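Local coordinates for beta-fructofuranosidase (Bifidobacterium adolescentis, PDB 6NOB), which probably releases terminal beta-D-fructofuranosyl units from sucrose and related fructosides by hydrolysis, at residues Val39-His44 against Ala58-Ser63; Val67-Leu72 against Val93-Ser98; Ser297-Asp302 against Glu359-Ala364; Ser575-Val580 against Gly599-Ser604; Arg581-Phe586 against Val592-Asn597. All coordinates share one frame; numbering follows the deposited sequence.

Contact 1 of 5, residues Val39-His44 against Ala58-Ser63; sequences VAIAAH and AVPQKS
I41 reaches across to A58 and P60 from a classic beta bulge, where I41 and A42 both face V33 of the neighbouring strand. The bulge lies in strand 40-45, an outermost strand of one antiparallel sheet in the N-terminal region, while A58 ends strand 52-58, an outermost strand of the other sheet there. Along 58-63, A58 comes first and offers its carbonyl: A58 O lies 4.4 Å from I41 CG2, a loose touch. V59 is tied by backbone hydrogen bonding to R15. P60 carries the apolar contact, its CD sitting 4.0 Å from I41 CD1 and its CG 4.1 Å from the same methyl. The isoleucine arrives there with CG1 anti to its carbonyl carbon (chi1 -63°) and an extended chi2 that pushes CD1 outward, while CG2 stays within 4.2 Å of P60 CD. Past the proline the chain curls back: P60 O accepts a hydrogen bond from T11, Q61 NE2 bonds to G13 O, and K62 pairs through its backbone with G12. The curl is closed at S63, whose OG donates to Q61 O at 2.6 Å, standing well above the carbonyl plane.

Contact 2 of 5, residues Val67-Leu72 against Val93-Ser98; sequences VAASGL and VNMNPS
M95 extends from its loop to V67 and A69 as a nearly straight chain, with chi2 and chi3 both within 10° of 180°. Its CB and CG act as a spacer, carrying the thioether end across a separation of 8.7 Å between the CA atoms of V67 and M95. The sulfur is the first atom to meet the strand: SD lies 3.6 Å from V67 CG1, the branch that chi1 of -171° sets anti to the valine nitrogen and turns to the methionine. The terminal methyl goes further. CE is 3.6 Å from the same V67 CG1 and 3.4 Å from V67 O, and beyond these it lies 3.8 Å from A69 N and 3.9 Å from A69 CB. The methyl thus rests against the backbone between two strand residues whose side chains both point to this loop, with A68 turned away between them. Around it, M95 also touches I7 of strand 5-10 and V74 of strand 72-80, one from each sheet of the N-terminal region, and V67 packs on L17 and L19; the tip is therefore inserted where the two sheets face each other. The loop contains two consecutive Asx turns, N94 OD1 accepting from N96 N and N96 OD1 from S98 N. With an alanine in its place, SD and CE would be gone, and V67 CG1 and A69 CB would probably lose this apolar cover. M95 touches through its sulfur and methyl alone and no hydrogen bond joins the segments, so burial of apolar surface holds them.

Contact 3 of 5, residues Ser297-Asp302 against Glu359-Ala364; sequences SEFGAD and EGPVLA
The ring of F299 meets P361 and A364 obliquely, with CZ and CE2 doing all the touching from its far end. A364 CB is the nearer of the two, 3.7 Å from F299 CZ and 3.9 Å from F299 CE2. P361 CG follows at 4.0 Å from F299 CZ, and the two side chains run antiparallel past one another. A second aromatic ring, that of F366, packs against F299 edge-to-face. The ring gets there because CG stands anti to the carbonyl carbon (chi1 -54°), and chi2 of 88° sets the ring plane about square to the CA-CB-CG plane. The CA atoms of F299 and A364 remain 9.3 Å apart, so the length of the aromatic side chain is what bridges the gap.

The two partners lie on either side of a corner in the chain at V362, where the strand leaves one direction for another. A single ring thus spans the bend, resting on P361 before it and on A364 after it. P361 O accepts a hydrogen bond from K420.

In the five-bladed propeller expected of this family, segment 359-364 belongs to strand 357-365, which runs antiparallel to strand 337-347 and parallel to the short strand 311-312. F299 sits in the connection from strand 285-295 to strand 311-312, leaning also on V338 of strand 337-347, while L363 turns to strands 405-415 and 418-428 of a neighbouring sheet.

Contact 4 of 5, residues Ser575-Val580 against Gly599-Ser604; sequences SGITDV and GQTAGS
T601 OG1 donates to S575 O at 3.0 Å, lying in the carbonyl plane with a C=O...donor angle of 149°, and this bond pins a loop of the C-terminal beta-sandwich to an edge strand. The loop, 575-580, leads from strand 573-574 of the seven-stranded sheet to strand 582-588 of the six-stranded one, and T601 opens strand 601-606, an outermost strand of the latter. The hydroxyl reaches the carbonyl because chi1 of -172° places OG1 opposite the threonine nitrogen, which leaves CG2 in the position between nitrogen and carbonyl carbon, facing I577.

I577 is the apolar centre of the contact. Its CD1 lies 3.7 Å from T601 CG2 and 3.8 Å from Q600 CD, while its CG2 is 3.8 Å from Q600 NE2. The isoleucine thus crosses both partners at a slant, with the extended glutamine passing over it so that even CD and NE2 touch aliphatic carbon. Within the loop, I577 N makes a weak hydrogen bond to S575 OG.

The amide of Q600 has further work at its polar end: OE1 accepts from N597 ND2, which also bonds to D579 O. A leucine in its place would probably leave N597 ND2 without this acceptor and break the water link to the loop, even if I577 stayed covered. That link is a single bridging water, which accepts from Q600 NE2 at 3.0 Å and donates to T578 O at 2.6 Å.

Contact 5 of 5, residues Arg581-Phe586 against Val592-Asn597; sequences RQVEVF and VEVFLN
V583 and L596 stand next to each other with their branches aimed alike, in the antiparallel beta hairpin of strands 582-588 and 591-596, whose axes approach to 4.7 Å with 161° between their directions. L596 folds its CD2 back over the valine, 3.8 Å from V583 CG2. V594, paired with V585, also reaches V583, touching each loosely through a different methyl (CG1 to V583 CG1 and CG2 to V585 CG2, both 4.3 Å). At the far end V592 leans in, its CG2 meeting V585 CG1 at 4.0 Å. This aliphatic face turns to M534 and L536 of strand 532-540, across the core of the C-terminal beta-sandwich.

The other face carries larger groups. F586 CD1 comes to the edge of the F595 ring, near its plane and 4.1 Å from F595 CE1, with the two side chains crossing at an angle; both rings touch P489, and F586 packs edge-to-face on Y521. E593 leaves this face for R476, with which it makes a salt bridge, and for H121, while E584 bonds to the hydroxyls of Y494 and Y521.

E584 with F595 and F586 with E593 are hydrogen-bonded pairs, and V583 with L596 and V585 with V594 are non-hydrogen-bonded ones. The pairing ends at N597, where N597 N donates to Q582 O. The side-chain amide then turns back, with ND2 held by Q600 OE1 and D579 O, and N597 OD1 receives R581 N at 2.9 Å, nearly straight at 171°, while Q582 N reaches that oxygen more weakly at 3.4 Å.

How the contacts relate
From the N terminus, contact 1 closes a short loop through strand 52-58, and contact 2 opens a few residues later, closing one through strand 72-80; their centres lie 16 Å apart and together they join the two sheets of the N-terminal region. Contact 3 comes next in series, on the opposite side of the chain's centre about 60 Å from contact 1 between centres, with 56 residues between its segments, within the propeller. Contacts 4 and 5 share the C-terminal sandwich, with centres 8 Å apart: the hairpin of contact 5 lies wholly within the loop that contact 4 completes, and probable hydrogen bonds from V594 N to G603 O and from L596 N to T601 O link them.

Contact 1 of 5, residues Val39-His44 against Ala58-Ser63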
# COMPACT_ATOMS: atom_id res chain seq x y z
N VAL A 39 -38.29 -21.92 -4.51
CA VAL A 39 -38.90 -21.44 -3.28
C VAL A 39 -38.05 -20.31 -2.71
O VAL A 39 -36.82 -20.44 -2.59
CB VAL A 39 -39.05 -22.59 -2.27
CG1 VAL A 39 -39.92 -22.16 -1.10
CG2 VAL A 39 -39.64 -23.82 -2.95
N ALA A 40 -38.70 -19.21 -2.36
CA ALA A 40 -37.98 -18.03 -1.88
C ALA A 40 -37.28 -18.33 -0.56
O ALA A 40 -37.86 -18.94 0.35
CB ALA A 40 -38.95 -16.86 -1.71
N ILE A 41 -36.03 -17.90 -0.46
CA ILE A 41 -35.24 -18.04 0.76
C ILE A 41 -35.10 -16.72 1.50
O ILE A 41 -35.22 -16.69 2.73
CB ILE A 41 -33.85 -18.63 0.42
CG1 ILE A 41 -33.97 -20.03 -0.17
CG2 ILE A 41 -32.96 -18.66 1.66
CD1 ILE A 41 -32.63 -20.66 -0.50
N ALA A 42 -34.87 -15.63 0.78
CA ALA A 42 -34.64 -14.33 1.39
C ALA A 42 -35.06 -13.23 0.43
O ALA A 42 -35.03 -13.40 -0.79
CB ALA A 42 -33.18 -14.14 1.79
N ALA A 43 -35.45 -12.09 1.00
CA ALA A 43 -35.79 -10.90 0.23
C ALA A 43 -35.29 -9.69 0.99
O ALA A 43 -35.72 -9.44 2.13
CB ALA A 43 -37.30 -10.80 -0.02
N HIS A 44 -34.38 -8.93 0.38
CA HIS A 44 -33.80 -7.75 0.99
C HIS A 44 -34.04 -6.53 0.11
O HIS A 44 -34.04 -6.63 -1.12
CB HIS A 44 -32.29 -7.93 1.23
CG HIS A 44 -31.96 -8.98 2.25
ND1 HIS A 44 -31.24 -8.70 3.39
CD2 HIS A 44 -32.27 -10.30 2.31
CE1 HIS A 44 -31.10 -9.80 4.10
NE2 HIS A 44 -31.72 -10.79 3.47
N ALA A 58 -28.23 -14.42 4.75
CA ALA A 58 -28.06 -15.79 5.20
C ALA A 58 -28.48 -16.75 4.09
O ALA A 58 -29.55 -16.60 3.49
CB ALA A 58 -28.88 -16.05 6.46
N VAL A 59 -27.63 -17.73 3.81
CA VAL A 59 -27.90 -18.74 2.78
C VAL A 59 -27.68 -20.12 3.39
O VAL A 59 -26.84 -20.27 4.29
CB VAL A 59 -27.01 -18.53 1.54
CG1 VAL A 59 -27.33 -17.19 0.88
CG2 VAL A 59 -25.53 -18.60 1.92
N PRO A 60 -28.42 -21.14 2.96
CA PRO A 60 -28.21 -22.48 3.51
C PRO A 60 -26.97 -23.14 2.95
O PRO A 60 -26.59 -22.94 1.79
CB PRO A 60 -29.48 -23.23 3.07
CG PRO A 60 -29.88 -22.55 1.82
CD PRO A 60 -29.56 -21.09 2.03
N GLN A 61 -26.34 -23.96 3.79
CA GLN A 61 -25.15 -24.69 3.38
C GLN A 61 -25.50 -25.79 2.38
O GLN A 61 -26.63 -26.27 2.31
CB GLN A 61 -24.46 -25.31 4.59
CG GLN A 61 -23.80 -24.31 5.53
CD GLN A 61 -23.31 -24.97 6.80
OE1 GLN A 61 -24.08 -25.60 7.52
NE2 GLN A 61 -22.02 -24.84 7.08
N LYS A 62 -24.50 -26.18 1.59
CA LYS A 62 -24.57 -27.33 0.70
C LYS A 62 -25.78 -27.24 -0.24
O LYS A 62 -26.49 -28.23 -0.48
CB LYS A 62 -24.61 -28.63 1.50
CG LYS A 62 -23.37 -28.86 2.34
CD LYS A 62 -23.57 -30.02 3.31
N SER A 63 -25.99 -26.06 -0.80
CA SER A 63 -27.18 -25.80 -1.61
C SER A 63 -26.82 -24.97 -2.83
O SER A 63 -25.90 -24.14 -2.79
CB SER A 63 -28.27 -25.10 -0.81
OG SER A 63 -28.33 -25.57 0.52

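Contact 2 of 5, residues Val67-Leu72 against Val93-Ser98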
# COMPACT_ATOMS: atom_id res chain seq x y z
N VAL A 67 -29.70 -16.16 -7.06
CA VAL A 67 -29.64 -14.79 -6.56
C VAL A 67 -30.17 -13.87 -7.65
O VAL A 67 -29.72 -13.93 -8.80
CB VAL A 67 -28.21 -14.40 -6.16
CG1 VAL A 67 -28.21 -13.06 -5.44
CG2 VAL A 67 -27.59 -15.48 -5.29
N ALA A 68 -31.13 -13.01 -7.29
CA ALA A 68 -31.81 -12.15 -8.24
C ALA A 68 -31.69 -10.70 -7.80
O ALA A 68 -31.93 -10.39 -6.63
CB ALA A 68 -33.29 -12.54 -8.38
N ALA A 69 -31.32 -9.83 -8.73
CA ALA A 69 -31.22 -8.40 -8.49
C ALA A 69 -32.21 -7.66 -9.38
O ALA A 69 -32.44 -8.05 -10.53
CB ALA A 69 -29.81 -7.88 -8.75
N SER A 70 -32.80 -6.60 -8.84
CA SER A 70 -33.69 -5.74 -9.61
C SER A 70 -33.64 -4.35 -9.01
O SER A 70 -33.76 -4.19 -7.80
CB SER A 70 -35.13 -6.27 -9.62
OG SER A 70 -35.88 -5.71 -10.68
N GLY A 71 -33.45 -3.35 -9.87
CA GLY A 71 -33.28 -1.99 -9.41
C GLY A 71 -31.91 -1.66 -8.87
O GLY A 71 -31.71 -0.55 -8.37
N LEU A 72 -30.97 -2.60 -8.94
CA LEU A 72 -29.61 -2.36 -8.47
C LEU A 72 -28.66 -3.20 -9.30
O LEU A 72 -29.07 -4.02 -10.13
CB LEU A 72 -29.47 -2.68 -6.98
CG LEU A 72 -29.91 -4.06 -6.47
CD1 LEU A 72 -28.81 -5.10 -6.64
CD2 LEU A 72 -30.35 -3.97 -5.02
N VAL A 93 -17.83 -14.07 -5.36
CA VAL A 93 -19.07 -14.27 -6.11
C VAL A 93 -19.18 -13.14 -7.12
O VAL A 93 -19.11 -11.96 -6.76
CB VAL A 93 -20.30 -14.31 -5.19
CG1 VAL A 93 -21.58 -14.30 -6.02
CG2 VAL A 93 -20.25 -15.54 -4.29
N ASN A 94 -19.34 -13.49 -8.40
CA ASN A 94 -19.38 -12.53 -9.49
C ASN A 94 -20.84 -12.31 -9.89
O ASN A 94 -21.44 -13.13 -10.58
CB ASN A 94 -18.55 -13.02 -10.67
CG ASN A 94 -18.76 -12.18 -11.93
OD1 ASN A 94 -19.06 -10.99 -11.85
ND2 ASN A 94 -18.62 -12.82 -13.09
N MET A 95 -21.40 -11.18 -9.46
CA MET A 95 -22.72 -10.74 -9.91
C MET A 95 -22.63 -9.42 -10.66
O MET A 95 -23.64 -8.71 -10.78
CB MET A 95 -23.68 -10.64 -8.73
CG MET A 95 -25.13 -10.91 -9.11
SD MET A 95 -26.22 -11.03 -7.68
CE MET A 95 -27.80 -11.19 -8.51
N ASN A 96 -21.45 -9.07 -11.16
CA ASN A 96 -21.26 -7.84 -11.91
C ASN A 96 -21.55 -8.10 -13.38
O ASN A 96 -20.82 -8.87 -14.02
CB ASN A 96 -19.84 -7.32 -11.73
CG ASN A 96 -19.70 -5.86 -12.14
OD1 ASN A 96 -20.45 -5.35 -12.97
ND2 ASN A 96 -18.72 -5.18 -11.55
N PRO A 97 -22.59 -7.48 -13.96
CA PRO A 97 -22.89 -7.72 -15.38
C PRO A 97 -21.77 -7.31 -16.32
O PRO A 97 -21.75 -7.76 -17.47
CB PRO A 97 -24.15 -6.89 -15.62
CG PRO A 97 -24.75 -6.68 -14.26
CD PRO A 97 -23.58 -6.61 -13.32
N SER A 98 -20.83 -6.47 -15.87
CA SER A 98 -19.70 -6.06 -16.70
C SER A 98 -18.57 -7.08 -16.70
O SER A 98 -17.77 -7.10 -17.65
CB SER A 98 -19.17 -4.70 -16.24
OG SER A 98 -20.17 -3.70 -16.33

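Contact 3 of 5, residues Ser297-Asp302 against Glu359-Ala364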
# COMPACT_ATOMS: atom_id res chain seq x y z
N SER A 297 5.68 29.62 10.76
CA SER A 297 5.88 30.54 11.88
C SER A 297 6.04 29.82 13.21
O SER A 297 6.47 30.45 14.19
CB SER A 297 4.72 31.53 11.95
OG SER A 297 3.48 30.87 12.02
N GLU A 298 5.71 28.53 13.29
CA GLU A 298 5.98 27.73 14.47
C GLU A 298 7.43 27.28 14.56
O GLU A 298 7.78 26.54 15.49
CB GLU A 298 5.06 26.51 14.51
CG GLU A 298 3.58 26.83 14.71
CD GLU A 298 2.76 25.61 15.07
OE1 GLU A 298 1.52 25.74 15.19
OE2 GLU A 298 3.34 24.52 15.24
N PHE A 299 8.27 27.69 13.62
CA PHE A 299 9.67 27.30 13.58
C PHE A 299 10.53 28.54 13.39
O PHE A 299 10.05 29.60 12.97
CB PHE A 299 9.94 26.29 12.45
CG PHE A 299 9.06 25.08 12.49
CD1 PHE A 299 7.82 25.08 11.87
CD2 PHE A 299 9.47 23.93 13.16
CE1 PHE A 299 7.00 23.96 11.91
CE2 PHE A 299 8.65 22.81 13.20
CZ PHE A 299 7.42 22.83 12.57
N GLY A 300 11.82 28.41 13.71
CA GLY A 300 12.73 29.53 13.56
C GLY A 300 12.82 29.98 12.12
O GLY A 300 12.57 29.22 11.18
N ALA A 301 13.19 31.26 11.95
CA ALA A 301 13.30 31.82 10.61
C ALA A 301 14.39 31.14 9.78
O ALA A 301 14.34 31.19 8.55
CB ALA A 301 13.57 33.32 10.69
N ASP A 302 15.36 30.51 10.44
CA ASP A 302 16.46 29.83 9.77
C ASP A 302 16.20 28.34 9.59
O ASP A 302 17.16 27.58 9.40
CB ASP A 302 17.75 30.04 10.57
CG ASP A 302 17.67 29.47 11.98
OD1 ASP A 302 16.54 29.33 12.50
OD2 ASP A 302 18.73 29.15 12.56
N GLU A 359 2.34 16.09 21.51
CA GLU A 359 3.74 16.22 21.87
C GLU A 359 4.51 17.17 20.96
O GLU A 359 5.72 17.32 21.14
CB GLU A 359 4.42 14.85 21.86
CG GLU A 359 3.78 13.82 22.79
CD GLU A 359 4.40 13.83 24.18
OE1 GLU A 359 3.82 13.21 25.10
OE2 GLU A 359 5.46 14.46 24.36
N GLY A 360 3.85 17.82 20.01
CA GLY A 360 4.52 18.67 19.06
C GLY A 360 4.95 17.90 17.83
O GLY A 360 4.81 16.67 17.75
N PRO A 361 5.48 18.61 16.83
CA PRO A 361 5.99 17.93 15.62
C PRO A 361 7.33 17.26 15.90
O PRO A 361 8.32 17.93 16.20
CB PRO A 361 6.12 19.07 14.61
CG PRO A 361 6.35 20.28 15.45
CD PRO A 361 5.53 20.07 16.70
N VAL A 362 7.35 15.93 15.79
CA VAL A 362 8.61 15.21 15.95
C VAL A 362 9.52 15.46 14.75
O VAL A 362 10.75 15.37 14.86
CB VAL A 362 8.35 13.71 16.16
CG1 VAL A 362 7.81 13.07 14.89
CG2 VAL A 362 9.60 12.99 16.64
N LEU A 363 8.94 15.80 13.60
CA LEU A 363 9.70 16.00 12.38
C LEU A 363 8.96 16.98 11.47
O LEU A 363 7.74 16.88 11.32
CB LEU A 363 9.93 14.68 11.64
CG LEU A 363 10.69 14.77 10.31
CD1 LEU A 363 12.14 15.18 10.56
CD2 LEU A 363 10.63 13.45 9.55
N ALA A 364 9.70 17.91 10.89
CA ALA A 364 9.20 18.79 9.85
C ALA A 364 10.23 18.81 8.73
O ALA A 364 11.43 18.95 8.99
CB ALA A 364 8.94 20.21 10.37

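Contact 4 of 5, residues Ser575-Val580 against Gly599-Ser604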
# COMPACT_ATOMS: atom_id res chain seq x y z
N SER A 575 19.52 5.78 -9.21
CA SER A 575 19.56 4.91 -8.04
C SER A 575 20.05 5.64 -6.80
O SER A 575 19.72 5.25 -5.67
CB SER A 575 20.43 3.68 -8.31
OG SER A 575 21.81 3.99 -8.15
N GLY A 576 20.83 6.71 -6.97
CA GLY A 576 21.30 7.50 -5.86
C GLY A 576 22.52 6.96 -5.14
O GLY A 576 22.87 7.49 -4.08
N ILE A 577 23.17 5.93 -5.68
CA ILE A 577 24.38 5.39 -5.08
C ILE A 577 25.42 5.19 -6.16
O ILE A 577 25.12 5.12 -7.36
CB ILE A 577 24.13 4.06 -4.33
CG1 ILE A 577 23.84 2.93 -5.32
CG2 ILE A 577 22.99 4.20 -3.33
CD1 ILE A 577 23.87 1.56 -4.70
N THR A 578 26.67 5.10 -5.73
CA THR A 578 27.79 4.79 -6.60
C THR A 578 28.25 3.36 -6.37
O THR A 578 27.88 2.71 -5.39
CB THR A 578 28.96 5.76 -6.37
OG1 THR A 578 29.24 5.83 -4.96
CG2 THR A 578 28.61 7.15 -6.88
N ASP A 579 29.06 2.86 -7.31
CA ASP A 579 29.73 1.57 -7.18
C ASP A 579 28.74 0.43 -6.97
O ASP A 579 28.81 -0.32 -5.99
CB ASP A 579 30.77 1.62 -6.05
CG ASP A 579 31.87 2.63 -6.31
OD1 ASP A 579 32.55 2.51 -7.35
OD2 ASP A 579 32.05 3.55 -5.48
N VAL A 580 27.81 0.31 -7.91
CA VAL A 580 26.89 -0.82 -7.91
C VAL A 580 27.64 -2.07 -8.37
O VAL A 580 28.29 -2.07 -9.42
CB VAL A 580 25.68 -0.54 -8.81
CG1 VAL A 580 24.77 -1.76 -8.88
CG2 VAL A 580 24.91 0.68 -8.31
N GLY A 599 20.58 -4.20 -1.05
CA GLY A 599 19.60 -3.34 -0.42
C GLY A 599 20.09 -1.96 -0.07
O GLY A 599 19.36 -1.23 0.63
N GLN A 600 21.29 -1.57 -0.49
CA GLN A 600 21.75 -0.21 -0.28
C GLN A 600 20.76 0.79 -0.86
O GLN A 600 20.51 1.85 -0.28
CB GLN A 600 23.14 -0.03 -0.90
CG GLN A 600 23.81 1.29 -0.59
CD GLN A 600 25.20 1.38 -1.19
OE1 GLN A 600 25.78 0.37 -1.59
NE2 GLN A 600 25.74 2.59 -1.26
N THR A 601 20.17 0.46 -2.01
CA THR A 601 19.07 1.21 -2.58
C THR A 601 18.13 0.24 -3.27
O THR A 601 18.54 -0.83 -3.73
CB THR A 601 19.57 2.29 -3.56
OG1 THR A 601 18.48 3.13 -3.95
CG2 THR A 601 20.18 1.65 -4.80
N ALA A 602 16.85 0.60 -3.30
CA ALA A 602 15.82 -0.20 -3.95
C ALA A 602 15.06 0.67 -4.94
O ALA A 602 14.83 1.85 -4.68
CB ALA A 602 14.85 -0.79 -2.92
N GLY A 603 14.67 0.07 -6.07
CA GLY A 603 13.93 0.80 -7.09
C GLY A 603 12.89 -0.06 -7.78
O GLY A 603 13.18 -1.19 -8.18
N SER A 604 11.68 0.48 -7.94
CA SER A 604 10.57 -0.32 -8.43
C SER A 604 9.54 0.58 -9.09
O SER A 604 9.47 1.78 -8.82
CB SER A 604 9.92 -1.13 -7.30
OG SER A 604 9.45 -0.27 -6.27
O HOH W 1 28.35 2.59 -2.82

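Contact 5 of 5, residues Arg581-Phe586 against Val592-Asn597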
# COMPACT_ATOMS: atom_id res chain seq x y z
N ARG A 581 27.56 -3.13 -7.58
CA ARG A 581 28.25 -4.37 -7.92
C ARG A 581 27.29 -5.56 -7.94
O ARG A 581 27.52 -6.53 -8.67
CB ARG A 581 29.40 -4.64 -6.94
CG ARG A 581 30.50 -3.60 -7.00
CD ARG A 581 31.18 -3.57 -8.36
NE ARG A 581 32.23 -2.56 -8.41
CZ ARG A 581 32.03 -1.29 -8.76
NH1 ARG A 581 33.04 -0.44 -8.78
NH2 ARG A 581 30.82 -0.88 -9.10
N GLN A 582 26.23 -5.49 -7.14
CA GLN A 582 25.20 -6.52 -7.13
C GLN A 582 23.88 -5.92 -7.59
O GLN A 582 23.45 -4.89 -7.06
CB GLN A 582 25.03 -7.15 -5.75
CG GLN A 582 24.05 -8.31 -5.73
CD GLN A 582 23.94 -8.99 -4.38
OE1 GLN A 582 24.38 -8.44 -3.36
NE2 GLN A 582 23.37 -10.18 -4.36
N VAL A 583 23.24 -6.57 -8.56
CA VAL A 583 21.92 -6.18 -9.04
C VAL A 583 20.99 -7.37 -8.85
O VAL A 583 21.23 -8.45 -9.42
CB VAL A 583 21.95 -5.75 -10.52
CG1 VAL A 583 20.54 -5.47 -11.00
CG2 VAL A 583 22.84 -4.53 -10.70
N GLU A 584 19.95 -7.19 -8.04
CA GLU A 584 18.95 -8.21 -7.80
C GLU A 584 17.61 -7.71 -8.34
O GLU A 584 17.15 -6.63 -7.97
CB GLU A 584 18.84 -8.54 -6.31
CG GLU A 584 18.16 -9.86 -6.02
CD GLU A 584 18.24 -10.27 -4.56
OE1 GLU A 584 17.84 -9.48 -3.68
OE2 GLU A 584 18.71 -11.39 -4.29
N VAL A 585 17.00 -8.50 -9.22
CA VAL A 585 15.82 -8.08 -9.97
C VAL A 585 14.68 -9.07 -9.74
O VAL A 585 14.86 -10.28 -9.91
CB VAL A 585 16.11 -7.96 -11.48
CG1 VAL A 585 14.88 -7.48 -12.22
CG2 VAL A 585 17.29 -7.03 -11.72
N PHE A 586 13.52 -8.55 -9.36
CA PHE A 586 12.26 -9.29 -9.37
C PHE A 586 11.36 -8.63 -10.41
O PHE A 586 10.93 -7.49 -10.23
CB PHE A 586 11.57 -9.27 -8.00
CG PHE A 586 12.32 -9.99 -6.91
CD1 PHE A 586 13.38 -9.38 -6.25
CD2 PHE A 586 11.93 -11.26 -6.52
CE1 PHE A 586 14.05 -10.04 -5.24
CE2 PHE A 586 12.60 -11.92 -5.50
CZ PHE A 586 13.66 -11.31 -4.86
N VAL A 592 8.27 -4.35 -11.69
CA VAL A 592 9.67 -4.65 -11.43
C VAL A 592 10.03 -4.11 -10.05
O VAL A 592 9.50 -3.09 -9.60
CB VAL A 592 10.60 -4.05 -12.51
CG1 VAL A 592 10.74 -2.55 -12.36
CG2 VAL A 592 11.97 -4.72 -12.48
N GLU A 593 10.91 -4.83 -9.36
CA GLU A 593 11.49 -4.37 -8.10
C GLU A 593 12.97 -4.75 -8.11
O GLU A 593 13.31 -5.92 -8.27
CB GLU A 593 10.78 -4.99 -6.89
CG GLU A 593 9.28 -4.72 -6.86
CD GLU A 593 8.64 -5.09 -5.54
OE1 GLU A 593 8.96 -4.43 -4.52
OE2 GLU A 593 7.81 -6.03 -5.51
N VAL A 594 13.83 -3.75 -7.96
CA VAL A 594 15.27 -3.91 -8.12
C VAL A 594 15.96 -3.53 -6.82
O VAL A 594 15.63 -2.50 -6.21
CB VAL A 594 15.80 -3.06 -9.29
CG1 VAL A 594 17.31 -3.19 -9.40
CG2 VAL A 594 15.12 -3.45 -10.59
N PHE A 595 16.91 -4.36 -6.39
CA PHE A 595 17.68 -4.12 -5.18
C PHE A 595 19.16 -4.15 -5.52
O PHE A 595 19.64 -5.11 -6.13
CB PHE A 595 17.34 -5.16 -4.10
CG PHE A 595 15.88 -5.16 -3.74
CD1 PHE A 595 14.98 -5.95 -4.43
CD2 PHE A 595 15.41 -4.34 -2.72
CE1 PHE A 595 13.64 -5.94 -4.11
CE2 PHE A 595 14.07 -4.33 -2.40
CZ PHE A 595 13.18 -5.13 -3.09
N LEU A 596 19.88 -3.10 -5.15
CA LEU A 596 21.28 -2.93 -5.49
C LEU A 596 22.15 -3.05 -4.24
O LEU A 596 21.78 -2.56 -3.17
CB LEU A 596 21.52 -1.59 -6.17
CG LEU A 596 20.63 -1.28 -7.38
CD1 LEU A 596 21.06 0.02 -8.04
CD2 LEU A 596 20.69 -2.42 -8.38
N ASN A 597 23.31 -3.69 -4.40
CA ASN A 597 24.29 -3.83 -3.32
C ASN A 597 23.65 -4.42 -2.07
O ASN A 597 23.93 -3.99 -0.94
CB ASN A 597 24.97 -2.50 -3.02
CG ASN A 597 26.02 -2.13 -4.05
OD1 ASN A 597 26.22 -2.85 -5.03
ND2 ASN A 597 26.70 -1.01 -3.83